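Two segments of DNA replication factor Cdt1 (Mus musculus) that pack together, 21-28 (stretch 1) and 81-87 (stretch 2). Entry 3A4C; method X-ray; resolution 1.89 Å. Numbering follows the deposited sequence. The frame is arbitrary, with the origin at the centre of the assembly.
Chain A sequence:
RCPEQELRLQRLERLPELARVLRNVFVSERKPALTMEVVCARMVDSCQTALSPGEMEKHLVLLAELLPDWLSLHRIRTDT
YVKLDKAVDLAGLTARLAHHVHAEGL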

ATOM      1  N   VAL A  21      -1.469  -4.320   6.923  1.00  9.36           N
ATOM      2  CA  VAL A  21      -1.459  -3.178   7.834  1.00 11.30           C
ATOM      3  C   VAL A  21      -2.434  -2.124   7.310  1.00 13.24           C
ATOM      4  O   VAL A  21      -3.241  -1.578   8.056  1.00 13.02           O
ATOM      5  N   LEU A  22      -2.360  -1.843   6.015  1.00 10.52           N
ATOM      6  CA  LEU A  22      -3.299  -0.903   5.401  1.00  9.77           C
ATOM      7  C   LEU A  22      -4.756  -1.323   5.632  1.00 12.24           C
ATOM      8  O   LEU A  22      -5.602  -0.513   6.026  1.00 12.79           O
ATOM      9  N   ARG A  23      -5.063  -2.588   5.367  1.00 10.87           N
ATOM     10  CA  ARG A  23      -6.440  -3.031   5.522  1.00 13.02           C
ATOM     11  C   ARG A  23      -6.907  -2.873   6.968  1.00 14.29           C
ATOM     12  O   ARG A  23      -8.030  -2.451   7.226  1.00 14.31           O
ATOM     13  N   ASN A  24      -6.038  -3.208   7.909  1.00 13.30           N
ATOM     14  CA  ASN A  24      -6.384  -3.067   9.322  1.00 14.77           C
ATOM     15  C   ASN A  24      -6.637  -1.630   9.756  1.00 17.29           C
ATOM     16  O   ASN A  24      -7.509  -1.374  10.584  1.00 15.26           O
ATOM     17  N   VAL A  25      -5.872  -0.696   9.201  1.00 13.70           N
ATOM     18  CA  VAL A  25      -6.105   0.724   9.457  1.00 11.87           C
ATOM     19  C   VAL A  25      -7.507   1.117   8.996  1.00 13.54           C
ATOM     20  O   VAL A  25      -8.234   1.826   9.701  1.00 13.23           O
ATOM     21  N   PHE A  26      -7.893   0.645   7.818  1.00 12.01           N
ATOM     22  CA  PHE A  26      -9.217   0.963   7.306  1.00 14.19           C
ATOM     23  C   PHE A  26     -10.337   0.217   8.023  1.00 15.88           C
ATOM     24  O   PHE A  26     -11.433   0.741   8.154  1.00 20.10           O
ATOM     25  N   VAL A  27     -10.063  -0.992   8.492  1.00 17.15           N
ATOM     26  CA  VAL A  27     -11.056  -1.727   9.277  1.00 18.89           C
ATOM     27  C   VAL A  27     -11.413  -0.976  10.556  1.00 22.81           C
ATOM     28  O   VAL A  27     -12.559  -0.983  11.002  1.00 24.74           O
ATOM     29  N   SER A  28     -10.423  -0.302  11.124  1.00 19.42           N
ATOM     30  CA  SER A  28     -10.609   0.435  12.365  1.00 21.34           C
ATOM     31  C   SER A  28     -11.156   1.837  12.124  1.00 25.75           C
ATOM     32  O   SER A  28     -11.460   2.557  13.072  1.00 28.30           O
ATOM     33  N   TYR A  81      -6.586  11.562  -1.294  1.00 11.67           N
ATOM     34  CA  TYR A  81      -7.388  10.631  -0.522  1.00 11.68           C
ATOM     35  C   TYR A  81      -7.144   9.196  -0.950  1.00 13.75           C
ATOM     36  O   TYR A  81      -7.102   8.903  -2.139  1.00 11.32           O
ATOM     37  N   VAL A  82      -6.960   8.328   0.044  1.00 13.48           N
ATOM     38  CA  VAL A  82      -6.827   6.893  -0.151  1.00 13.51           C
ATOM     39  C   VAL A  82      -8.148   6.188   0.152  1.00 14.91           C
ATOM     40  O   VAL A  82      -8.735   6.361   1.220  1.00 13.94           O
ATOM     41  N   LYS A  83      -8.609   5.388  -0.797  1.00 12.43           N
ATOM     42  CA  LYS A  83      -9.871   4.690  -0.660  1.00 14.90           C
ATOM     43  C   LYS A  83      -9.666   3.229  -1.025  1.00 17.64           C
ATOM     44  O   LYS A  83      -9.000   2.919  -2.010  1.00 17.22           O
ATOM     45  N   LEU A  84     -10.226   2.333  -0.223  1.00 16.23           N
ATOM     46  CA  LEU A  84     -10.161   0.910  -0.520  1.00 16.84           C
ATOM     47  C   LEU A  84     -11.504   0.434  -1.049  1.00 20.93           C
ATOM     48  O   LEU A  84     -12.556   0.842  -0.555  1.00 22.19           O
ATOM     49  N   ASP A  85     -11.472  -0.424  -2.059  1.00 19.45           N
ATOM     50  CA  ASP A  85     -12.680  -1.109  -2.485  1.00 26.90           C
ATOM     51  C   ASP A  85     -12.885  -2.293  -1.552  1.00 27.68           C
ATOM     52  O   ASP A  85     -12.226  -3.320  -1.690  1.00 31.76           O
ATOM     53  N   LYS A  86     -13.784  -2.148  -0.586  1.00 36.50           N
ATOM     54  CA  LYS A  86     -13.970  -3.198   0.414  1.00 37.82           C
ATOM     55  C   LYS A  86     -14.729  -4.413  -0.125  1.00 36.97           C
ATOM     56  O   LYS A  86     -14.949  -5.384   0.598  1.00 45.96           O
ATOM     57  N   ALA A  87     -15.105  -4.364  -1.400  1.00 39.94           N
ATOM     58  CA  ALA A  87     -15.764  -5.496  -2.050  1.00 44.98           C
ATOM     59  C   ALA A  87     -14.762  -6.552  -2.533  1.00 47.31           C
ATOM     60  O   ALA A  87     -15.126  -7.483  -3.252  1.00 45.77           O
TER

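The contact is a small, mainly apolar packing of a helix against a strand that runs nearly at right angles to it, centred on Phe26 and Leu84 and bordered by a lysine, with no hydrogen bond passing between the two stretches. The helix and strand axes approach to 10.0 Å at 93°, and about 332 Å² of surface is buried in all.

On the helix, Leu22 and Phe26 both direct their CA-to-CB bonds toward the strand. They lie one turn apart, linked by the backbone hydrogen bond from Phe26 N to Leu22 O (3.1 Å), so both side chains emerge on the same face. In the strand, side chains alternate: Val82 and Leu84 point toward the helix, whereas Lys83 between them points away and is an exposed residue, as suits a charged side chain.

Phe26, with chi1 m, contributes the largest covered area. Its flat ring offers different surfaces to two partners. Leu84, in the m,t rotamer, lies over one face, with its CG 4.2 Å from the ring centroid in a CH-pi contact and its CD1 3.7 Å from Phe26 CG. At the ring edge, Phe26 CZ comes within 3.3 Å of the backbone atom Val82 O and 3.9 Å of Val82 CG1; Val82, chi1 t, is compact and buried here.

The branched end of Leu84 also reaches other parts of the helix: its CD2 meets Leu22 CD2 at 4.1 Å, with Leu22 in the t,p rotamer, and its CD1 lies 4.2 Å from Arg23 CA. Leu22 is buried, and its wholly apolar side chain packs against another leucine methyl without leaving a polar group unsatisfied. Arg23 thus contributes backbone to the contact, while the end of its long side chain leads away.

At the exposed margin, Lys86 extends m,t,t,t. Its aliphatic length carries NZ to 3.6 Å from Phe26 O and 4.0 Å from Val27 CA, placing the charged group beside the helix backbone; the residue as a whole is exposed.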

ATOM      1  CB  VAL A  21      -0.052  -2.548   7.977  1.00  9.40           C
ATOM      2  CG1 VAL A  21      -0.118  -1.264   8.813  1.00 11.12           C
ATOM      3  CG2 VAL A  21       0.920  -3.531   8.625  1.00 10.88           C
ATOM      4  CB  LEU A  22      -3.029  -0.819   3.897  1.00 10.43           C
ATOM      5  CG  LEU A  22      -3.969   0.091   3.115  1.00 13.19           C
ATOM      6  CD1 LEU A  22      -3.923   1.478   3.716  1.00 12.40           C
ATOM      7  CD2 LEU A  22      -3.581   0.130   1.638  1.00 13.20           C
ATOM      8  CB  ARG A  23      -6.635  -4.477   5.065  1.00 16.46           C
ATOM      9  CG  ARG A  23      -8.116  -4.785   4.875  1.00 27.00           C
ATOM     10  CD  ARG A  23      -8.485  -6.167   5.331  1.00 35.22           C
ATOM     11  NE  ARG A  23      -7.697  -6.590   6.485  1.00 37.93           N
ATOM     12  CZ  ARG A  23      -7.793  -7.793   7.034  1.00 31.60           C
ATOM     13  NH1 ARG A  23      -8.654  -8.668   6.534  1.00 37.69           N
ATOM     14  NH2 ARG A  23      -7.035  -8.125   8.072  1.00 27.18           N
ATOM     15  CB  ASN A  24      -5.329  -3.723  10.200  1.00 13.92           C
ATOM     16  CG  ASN A  24      -5.564  -5.212  10.351  1.00 20.00           C
ATOM     17  OD1 ASN A  24      -5.115  -5.834  11.312  1.00 28.12           O
ATOM     18  ND2 ASN A  24      -6.287  -5.786   9.401  1.00 17.78           N
ATOM     19  CB  VAL A  25      -5.051   1.602   8.757  1.00 14.68           C
ATOM     20  CG1 VAL A  25      -5.520   3.067   8.684  1.00 14.38           C
ATOM     21  CG2 VAL A  25      -3.724   1.497   9.494  1.00 12.58           C
ATOM     22  CB  PHE A  26      -9.293   0.777   5.788  1.00 15.44           C
ATOM     23  CG  PHE A  26      -8.846   1.987   5.029  1.00 16.59           C
ATOM     24  CD1 PHE A  26      -7.503   2.225   4.813  1.00 12.91           C
ATOM     25  CD2 PHE A  26      -9.772   2.918   4.580  1.00 19.91           C
ATOM     26  CE1 PHE A  26      -7.090   3.362   4.129  1.00 15.62           C
ATOM     27  CE2 PHE A  26      -9.367   4.052   3.893  1.00 18.95           C
ATOM     28  CZ  PHE A  26      -8.027   4.274   3.668  1.00 16.56           C
ATOM     29  CB  VAL A  27     -10.583  -3.154   9.599  1.00 22.33           C
ATOM     30  CG1 VAL A  27     -11.372  -3.734  10.773  1.00 28.77           C
ATOM     31  CG2 VAL A  27     -10.733  -4.026   8.366  1.00 21.40           C
ATOM     32  CB  SER A  28      -9.280   0.531  13.115  1.00 22.30           C
ATOM     33  OG  SER A  28      -9.414   1.320  14.282  1.00 28.57           O
ATOM     34  CB  TYR A  81      -8.874  10.984  -0.610  1.00 13.92           C
ATOM     35  CG  TYR A  81      -9.222  12.120   0.310  1.00 12.76           C
ATOM     36  CD1 TYR A  81      -9.570  11.882   1.632  1.00 15.23           C
ATOM     37  CD2 TYR A  81      -9.175  13.438  -0.132  1.00 15.04           C
ATOM     38  CE1 TYR A  81      -9.877  12.927   2.492  1.00 17.06           C
ATOM     39  CE2 TYR A  81      -9.477  14.492   0.722  1.00 16.73           C
ATOM     40  CZ  TYR A  81      -9.825  14.228   2.032  1.00 18.17           C
ATOM     41  OH  TYR A  81     -10.128  15.265   2.883  1.00 17.83           O
ATOM     42  CB  VAL A  82      -5.746   6.309   0.769  1.00 12.19           C
ATOM     43  CG1 VAL A  82      -5.709   4.796   0.637  1.00 12.41           C
ATOM     44  CG2 VAL A  82      -4.391   6.925   0.443  1.00 16.46           C
ATOM     45  CB  LYS A  83     -10.917   5.341  -1.573  1.00 23.28           C
ATOM     46  CG  LYS A  83     -12.329   4.807  -1.404  1.00 27.23           C
ATOM     47  CD  LYS A  83     -13.376   5.891  -1.689  1.00 30.80           C
ATOM     48  CE  LYS A  83     -13.341   6.373  -3.138  1.00 33.40           C
ATOM     49  NZ  LYS A  83     -14.443   7.358  -3.437  1.00 29.26           N
ATOM     50  CB  LEU A  84      -9.799   0.112   0.730  1.00 18.58           C
ATOM     51  CG  LEU A  84      -8.387   0.277   1.285  1.00 21.67           C
ATOM     52  CD1 LEU A  84      -8.169  -0.663   2.466  1.00 14.94           C
ATOM     53  CD2 LEU A  84      -7.371  -0.004   0.207  1.00 23.95           C
ATOM     54  CB  ASP A  85     -12.556  -1.578  -3.932  1.00 24.73           C
ATOM     55  CG  ASP A  85     -13.858  -2.143  -4.474  1.00 39.08           C
ATOM     56  OD1 ASP A  85     -14.567  -2.827  -3.711  1.00 39.29           O
ATOM     57  OD2 ASP A  85     -14.169  -1.908  -5.660  1.00 39.99           O
ATOM     58  CB  LYS A  86     -14.628  -2.649   1.685  1.00 43.21           C
ATOM     59  CG  LYS A  86     -13.635  -2.063   2.688  1.00 47.13           C
ATOM     60  CD  LYS A  86     -14.275  -1.865   4.062  1.00 49.76           C
ATOM     61  CE  LYS A  86     -13.263  -1.381   5.100  1.00 35.64           C
ATOM     62  NZ  LYS A  86     -13.881  -1.245   6.455  1.00 33.28           N
ATOM     63  CB  ALA A  87     -16.624  -5.017  -3.205  1.00 43.46           C
TER